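Local coordinates for protein endoglycosidase (Bacteroides thetaiotaomicron, PDB 6Q64) that probably hydrolyses glycosidic bonds of complex N-glycans, as an endoglycosidase of glycoside hydrolase family 18 from a gut bacterium, at residues F162-D175 with N211-L224. The protein carries 1 engineered substitution. Numbering follows the deposited sequence.
Sequences FIEGVKAYANAICD and NKMQVFIETLSARL
With CG swung anti to the backbone N (chi1 -178°), the Phe216 ring reaches into the hole formed by Val166, Tyr169, Ala170 and Ile173, a knob-into-hole fit. Phe216 CE1 meets Tyr169 CD2 rim to rim at 3.6 Å, and neither ring lies over the other's face. Ala170 CB sits 3.8 Å from Phe216 CD1, while Ile173 CD1 comes in at the ring's edge beside CZ; on the Phe216 helix itself, Leu220 CD1 lies over one face of the ring. Farther along, Ile163 CD1 packs on Val215 CG1 at 3.6 Å.

At the other end, Arg223 reaches across to helix 162-175, its chain bent at chi3 (138°), and lays its guanidinium over Cys174 CB. In the guanidinium plane, NH1 meets the anti lone pair of Asp175 OD1 at 2.9 Å, a salt bridge, and NH2 donates to Asn171 OD1 at 3.2 Å. NE has its own salt bridge, to Glu178. A leucine in place of Arg223 would probably leave Asp175 and Glu178 without their shared positive mate and Asn171 OD1 without its donor.

The segment axes come within 8.7 Å of each other, 37° from parallel, with Phe216 also touching Ile135 and Ile187 of the strands beneath: neighbouring outer helices of a TIM barrel, the family 18 fold, packed on its parallel strands.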
loop_
_atom_site.group_PDB
_atom_site.type_symbol
_atom_site.label_atom_id
_atom_site.label_comp_id
_atom_site.label_asym_id
_atom_site.label_seq_id
_atom_site.Cartn_x
_atom_site.Cartn_y
_atom_site.Cartn_z
ATOM N N PHE A 162 -7.820 -24.195 16.154
ATOM C CA PHE A 162 -7.508 -22.743 16.030
ATOM C C PHE A 162 -6.989 -22.422 14.625
ATOM O O PHE A 162 -7.350 -21.388 14.112
ATOM C CB PHE A 162 -6.451 -22.306 17.047
ATOM C CG PHE A 162 -6.116 -20.835 17.042
ATOM C CD1 PHE A 162 -5.424 -20.253 15.983
ATOM C CD2 PHE A 162 -6.470 -20.031 18.117
ATOM C CE1 PHE A 162 -5.109 -18.900 16.002
ATOM C CE2 PHE A 162 -6.167 -18.675 18.123
ATOM C CZ PHE A 162 -5.487 -18.109 17.066
ATOM N N ILE A 163 -6.126 -23.267 14.062
ATOM C CA ILE A 163 -5.378 -23.022 12.793
ATOM C C ILE A 163 -6.314 -23.225 11.595
ATOM O O ILE A 163 -6.110 -22.516 10.583
ATOM C CB ILE A 163 -4.122 -23.924 12.712
ATOM C CG1 ILE A 163 -3.016 -23.415 13.641
ATOM C CG2 ILE A 163 -3.616 -24.122 11.286
ATOM C CD1 ILE A 163 -2.002 -22.551 12.997
ATOM N N GLU A 164 -7.285 -24.147 11.652
ATOM C CA GLU A 164 -8.240 -24.290 10.512
ATOM C C GLU A 164 -9.050 -22.983 10.391
ATOM O O GLU A 164 -9.522 -22.672 9.268
ATOM C CB GLU A 164 -9.128 -25.534 10.646
ATOM C CG GLU A 164 -8.419 -26.844 10.318
ATOM C CD GLU A 164 -7.444 -26.801 9.156
ATOM O OE1 GLU A 164 -7.891 -26.827 7.999
ATOM O OE2 GLU A 164 -6.233 -26.715 9.420
ATOM N N GLY A 165 -9.185 -22.256 11.515
ATOM C CA GLY A 165 -9.893 -20.968 11.652
ATOM C C GLY A 165 -9.067 -19.799 11.137
ATOM O O GLY A 165 -9.643 -18.834 10.591
ATOM N N VAL A 166 -7.748 -19.857 11.296
ATOM C CA VAL A 166 -6.827 -18.884 10.647
ATOM C C VAL A 166 -6.882 -19.177 9.151
ATOM O O VAL A 166 -7.156 -18.237 8.388
ATOM C CB VAL A 166 -5.405 -18.936 11.231
ATOM C CG1 VAL A 166 -4.481 -17.930 10.594
ATOM C CG2 VAL A 166 -5.417 -18.677 12.723
ATOM N N LYS A 167 -6.708 -20.439 8.755
ATOM C CA LYS A 167 -6.854 -20.880 7.337
ATOM C C LYS A 167 -8.201 -20.387 6.772
ATOM O O LYS A 167 -8.240 -19.959 5.585
ATOM C CB LYS A 167 -6.717 -22.406 7.233
ATOM C CG LYS A 167 -5.356 -22.917 6.762
ATOM C CD LYS A 167 -5.021 -24.314 7.261
ATOM C CE LYS A 167 -4.221 -25.153 6.286
ATOM N NZ LYS A 167 -4.654 -26.569 6.372
ATOM N N ALA A 168 -9.260 -20.447 7.587
ATOM C CA ALA A 168 -10.634 -20.025 7.230
ATOM C C ALA A 168 -10.727 -18.489 7.137
ATOM O O ALA A 168 -11.158 -18.012 6.078
ATOM C CB ALA A 168 -11.600 -20.584 8.236
ATOM N N TYR A 169 -10.310 -17.757 8.186
ATOM C CA TYR A 169 -10.325 -16.270 8.294
ATOM C C TYR A 169 -9.605 -15.615 7.120
ATOM O O TYR A 169 -10.017 -14.559 6.650
ATOM C CB TYR A 169 -9.610 -15.783 9.554
ATOM C CG TYR A 169 -9.498 -14.280 9.650
ATOM C CD1 TYR A 169 -10.628 -13.483 9.567
ATOM C CD2 TYR A 169 -8.284 -13.644 9.849
ATOM C CE1 TYR A 169 -10.557 -12.103 9.656
ATOM C CE2 TYR A 169 -8.197 -12.265 9.968
ATOM C CZ TYR A 169 -9.337 -11.488 9.851
ATOM O OH TYR A 169 -9.303 -10.125 9.950
ATOM N N ALA A 170 -8.496 -16.204 6.710
ATOM C CA ALA A 170 -7.710 -15.764 5.541
ATOM C C ALA A 170 -8.479 -16.052 4.251
ATOM O O ALA A 170 -8.450 -15.220 3.343
ATOM C CB ALA A 170 -6.375 -16.458 5.539
ATOM N N ASN A 171 -9.102 -17.220 4.156
ATOM C CA ASN A 171 -9.771 -17.634 2.901
ATOM C C ASN A 171 -10.940 -16.675 2.647
ATOM O O ASN A 171 -11.331 -16.524 1.463
ATOM C CB ASN A 171 -10.197 -19.104 2.921
ATOM C CG ASN A 171 -9.126 -20.025 2.373
ATOM O OD1 ASN A 171 -8.496 -19.736 1.353
ATOM N ND2 ASN A 171 -8.894 -21.123 3.068
ATOM N N ALA A 172 -11.477 -16.090 3.732
ATOM C CA ALA A 172 -12.650 -15.182 3.737
ATOM C C ALA A 172 -12.184 -13.817 3.260
ATOM O O ALA A 172 -12.900 -13.165 2.493
ATOM C CB ALA A 172 -13.261 -15.075 5.109
ATOM N N ILE A 173 -11.003 -13.414 3.699
ATOM C CA ILE A 173 -10.379 -12.176 3.178
ATOM C C ILE A 173 -10.298 -12.324 1.655
ATOM O O ILE A 173 -10.871 -11.469 0.976
ATOM C CB ILE A 173 -9.032 -11.940 3.864
ATOM C CG1 ILE A 173 -9.232 -11.796 5.379
ATOM C CG2 ILE A 173 -8.333 -10.749 3.233
ATOM C CD1 ILE A 173 -8.114 -11.076 6.109
ATOM N N CYS A 174 -9.707 -13.409 1.150
ATOM C CA CYS A 174 -9.550 -13.669 -0.307
ATOM C C CYS A 174 -10.919 -13.687 -0.961
ATOM O O CYS A 174 -11.111 -12.978 -1.942
ATOM C CB CYS A 174 -8.861 -14.988 -0.619
ATOM S SG CYS A 174 -7.113 -14.994 -0.143
ATOM N N ASP A 175 -11.841 -14.478 -0.437
ATOM C CA ASP A 175 -13.252 -14.414 -0.883
ATOM C C ASP A 175 -13.551 -12.965 -1.222
ATOM O O ASP A 175 -13.814 -12.674 -2.400
ATOM C CB ASP A 175 -14.239 -14.816 0.214
ATOM C CG ASP A 175 -14.367 -16.312 0.369
ATOM O OD1 ASP A 175 -13.760 -17.048 -0.467
ATOM O OD2 ASP A 175 -15.071 -16.726 1.314
ATOM N N ASN A 211 3.794 -19.194 14.274
ATOM C CA ASN A 211 3.396 -20.120 13.185
ATOM C C ASN A 211 1.986 -19.767 12.722
ATOM O O ASN A 211 1.594 -20.289 11.651
ATOM C CB ASN A 211 3.393 -21.590 13.598
ATOM C CG ASN A 211 3.154 -22.549 12.441
ATOM O OD1 ASN A 211 3.744 -22.379 11.342
ATOM N ND2 ASN A 211 2.334 -23.601 12.697
ATOM N N LYS A 212 1.227 -18.995 13.518
ATOM C CA LYS A 212 -0.217 -18.735 13.223
ATOM C C LYS A 212 -0.239 -17.634 12.174
ATOM O O LYS A 212 -0.779 -17.825 11.076
ATOM C CB LYS A 212 -1.088 -18.492 14.470
ATOM C CG LYS A 212 -0.547 -17.524 15.508
ATOM C CD LYS A 212 -1.122 -17.678 16.906
ATOM C CE LYS A 212 -0.277 -16.877 17.880
ATOM N NZ LYS A 212 -1.057 -16.517 19.077
HETATM N N MSE A 213 0.508 -16.567 12.463
HETATM C CA MSE A 213 0.752 -15.550 11.457
HETATM C C MSE A 213 1.430 -16.132 10.210
HETATM O O MSE A 213 1.341 -15.556 9.145
HETATM C CB MSE A 213 1.528 -14.379 12.071
HETATM C CG MSE A 213 1.205 -13.034 11.410
HETATM SE SE MSE A 213 -0.727 -12.562 11.277
HETATM C CE MSE A 213 -0.631 -12.405 13.199
ATOM N N GLN A 214 2.086 -17.285 10.309
ATOM C CA GLN A 214 2.797 -17.852 9.178
ATOM C C GLN A 214 1.799 -18.526 8.231
ATOM O O GLN A 214 1.931 -18.352 7.001
ATOM C CB GLN A 214 3.863 -18.838 9.666
ATOM C CG GLN A 214 4.453 -19.735 8.580
ATOM C CD GLN A 214 5.432 -19.007 7.668
ATOM O OE1 GLN A 214 6.102 -18.046 8.067
ATOM N NE2 GLN A 214 5.517 -19.483 6.441
ATOM N N VAL A 215 0.854 -19.302 8.747
ATOM C CA VAL A 215 -0.072 -20.054 7.840
ATOM C C VAL A 215 -1.188 -19.086 7.399
ATOM O O VAL A 215 -1.837 -19.324 6.344
ATOM C CB VAL A 215 -0.556 -21.396 8.438
ATOM C CG1 VAL A 215 -1.349 -21.212 9.716
ATOM C CG2 VAL A 215 -1.332 -22.233 7.422
ATOM N N PHE A 216 -1.318 -17.968 8.115
ATOM C CA PHE A 216 -2.168 -16.827 7.707
ATOM C C PHE A 216 -1.679 -16.330 6.345
ATOM O O PHE A 216 -2.355 -16.499 5.302
ATOM C CB PHE A 216 -2.135 -15.742 8.781
ATOM C CG PHE A 216 -3.018 -14.572 8.446
ATOM C CD1 PHE A 216 -4.378 -14.759 8.253
ATOM C CD2 PHE A 216 -2.488 -13.297 8.277
ATOM C CE1 PHE A 216 -5.199 -13.691 7.928
ATOM C CE2 PHE A 216 -3.309 -12.230 7.944
ATOM C CZ PHE A 216 -4.665 -12.432 7.777
ATOM N N ILE A 217 -0.476 -15.774 6.367
ATOM C CA ILE A 217 0.252 -15.247 5.179
ATOM C C ILE A 217 0.408 -16.353 4.141
ATOM O O ILE A 217 0.318 -16.051 2.965
ATOM C CB ILE A 217 1.620 -14.720 5.625
ATOM C CG1 ILE A 217 1.478 -13.495 6.524
ATOM C CG2 ILE A 217 2.513 -14.454 4.435
ATOM C CD1 ILE A 217 2.753 -13.135 7.214
ATOM N N GLU A 218 0.678 -17.580 4.573
ATOM C CA GLU A 218 0.857 -18.728 3.650
ATOM C C GLU A 218 -0.428 -18.905 2.829
ATOM O O GLU A 218 -0.302 -19.126 1.605
ATOM C CB GLU A 218 1.224 -19.989 4.434
ATOM C CG GLU A 218 2.635 -20.490 4.213
ATOM C CD GLU A 218 2.962 -21.730 5.034
ATOM O OE1 GLU A 218 2.102 -22.648 5.103
ATOM O OE2 GLU A 218 4.056 -21.767 5.638
ATOM N N THR A 219 -1.601 -18.790 3.477
ATOM C CA THR A 219 -2.939 -19.044 2.867
ATOM C C THR A 219 -3.332 -17.908 1.920
ATOM O O THR A 219 -3.878 -18.207 0.855
ATOM C CB THR A 219 -4.073 -19.179 3.886
ATOM O OG1 THR A 219 -3.720 -20.101 4.922
ATOM C CG2 THR A 219 -5.353 -19.639 3.220
ATOM N N LEU A 220 -3.069 -16.658 2.292
ATOM C CA LEU A 220 -3.235 -15.500 1.376
ATOM C C LEU A 220 -2.324 -15.667 0.151
ATOM O O LEU A 220 -2.869 -15.620 -0.947
ATOM C CB LEU A 220 -2.953 -14.206 2.129
ATOM C CG LEU A 220 -3.911 -13.915 3.279
ATOM C CD1 LEU A 220 -3.426 -12.758 4.139
ATOM C CD2 LEU A 220 -5.299 -13.624 2.740
ATOM N N SER A 221 -1.015 -15.911 0.297
ATOM C CA SER A 221 -0.122 -16.103 -0.879
ATOM C C SER A 221 -0.652 -17.236 -1.759
ATOM O O SER A 221 -0.746 -17.024 -2.978
ATOM C CB SER A 221 1.340 -16.318 -0.543
ATOM O OG SER A 221 2.103 -15.169 -0.923
ATOM N N ALA A 222 -1.011 -18.381 -1.180
ATOM C CA ALA A 222 -1.349 -19.597 -1.959
ATOM C C ALA A 222 -2.443 -19.210 -2.940
ATOM O O ALA A 222 -2.455 -19.710 -4.083
ATOM C CB ALA A 222 -1.801 -20.728 -1.061
ATOM N N ARG A 223 -3.318 -18.323 -2.477
ATOM C CA ARG A 223 -4.568 -18.009 -3.196
ATOM C C ARG A 223 -4.329 -16.845 -4.148
ATOM O O ARG A 223 -4.548 -17.016 -5.361
ATOM C CB ARG A 223 -5.720 -17.735 -2.232
ATOM C CG ARG A 223 -7.032 -18.210 -2.829
ATOM C CD ARG A 223 -8.139 -18.384 -1.829
ATOM N NE ARG A 223 -9.364 -17.861 -2.409
ATOM C CZ ARG A 223 -10.526 -17.801 -1.774
ATOM N NH1 ARG A 223 -11.588 -17.291 -2.378
ATOM N NH2 ARG A 223 -10.620 -18.252 -0.532
ATOM N N LEU A 224 -3.868 -15.711 -3.648
ATOM C CA LEU A 224 -3.927 -14.491 -4.477
ATOM C C LEU A 224 -2.596 -14.272 -5.212
ATOM O O LEU A 224 -2.569 -13.447 -6.151
ATOM C CB LEU A 224 -4.451 -13.324 -3.624
ATOM C CG LEU A 224 -3.716 -13.015 -2.336
ATOM C CD1 LEU A 224 -2.306 -12.707 -2.687
ATOM C CD2 LEU A 224 -4.349 -11.855 -1.580
#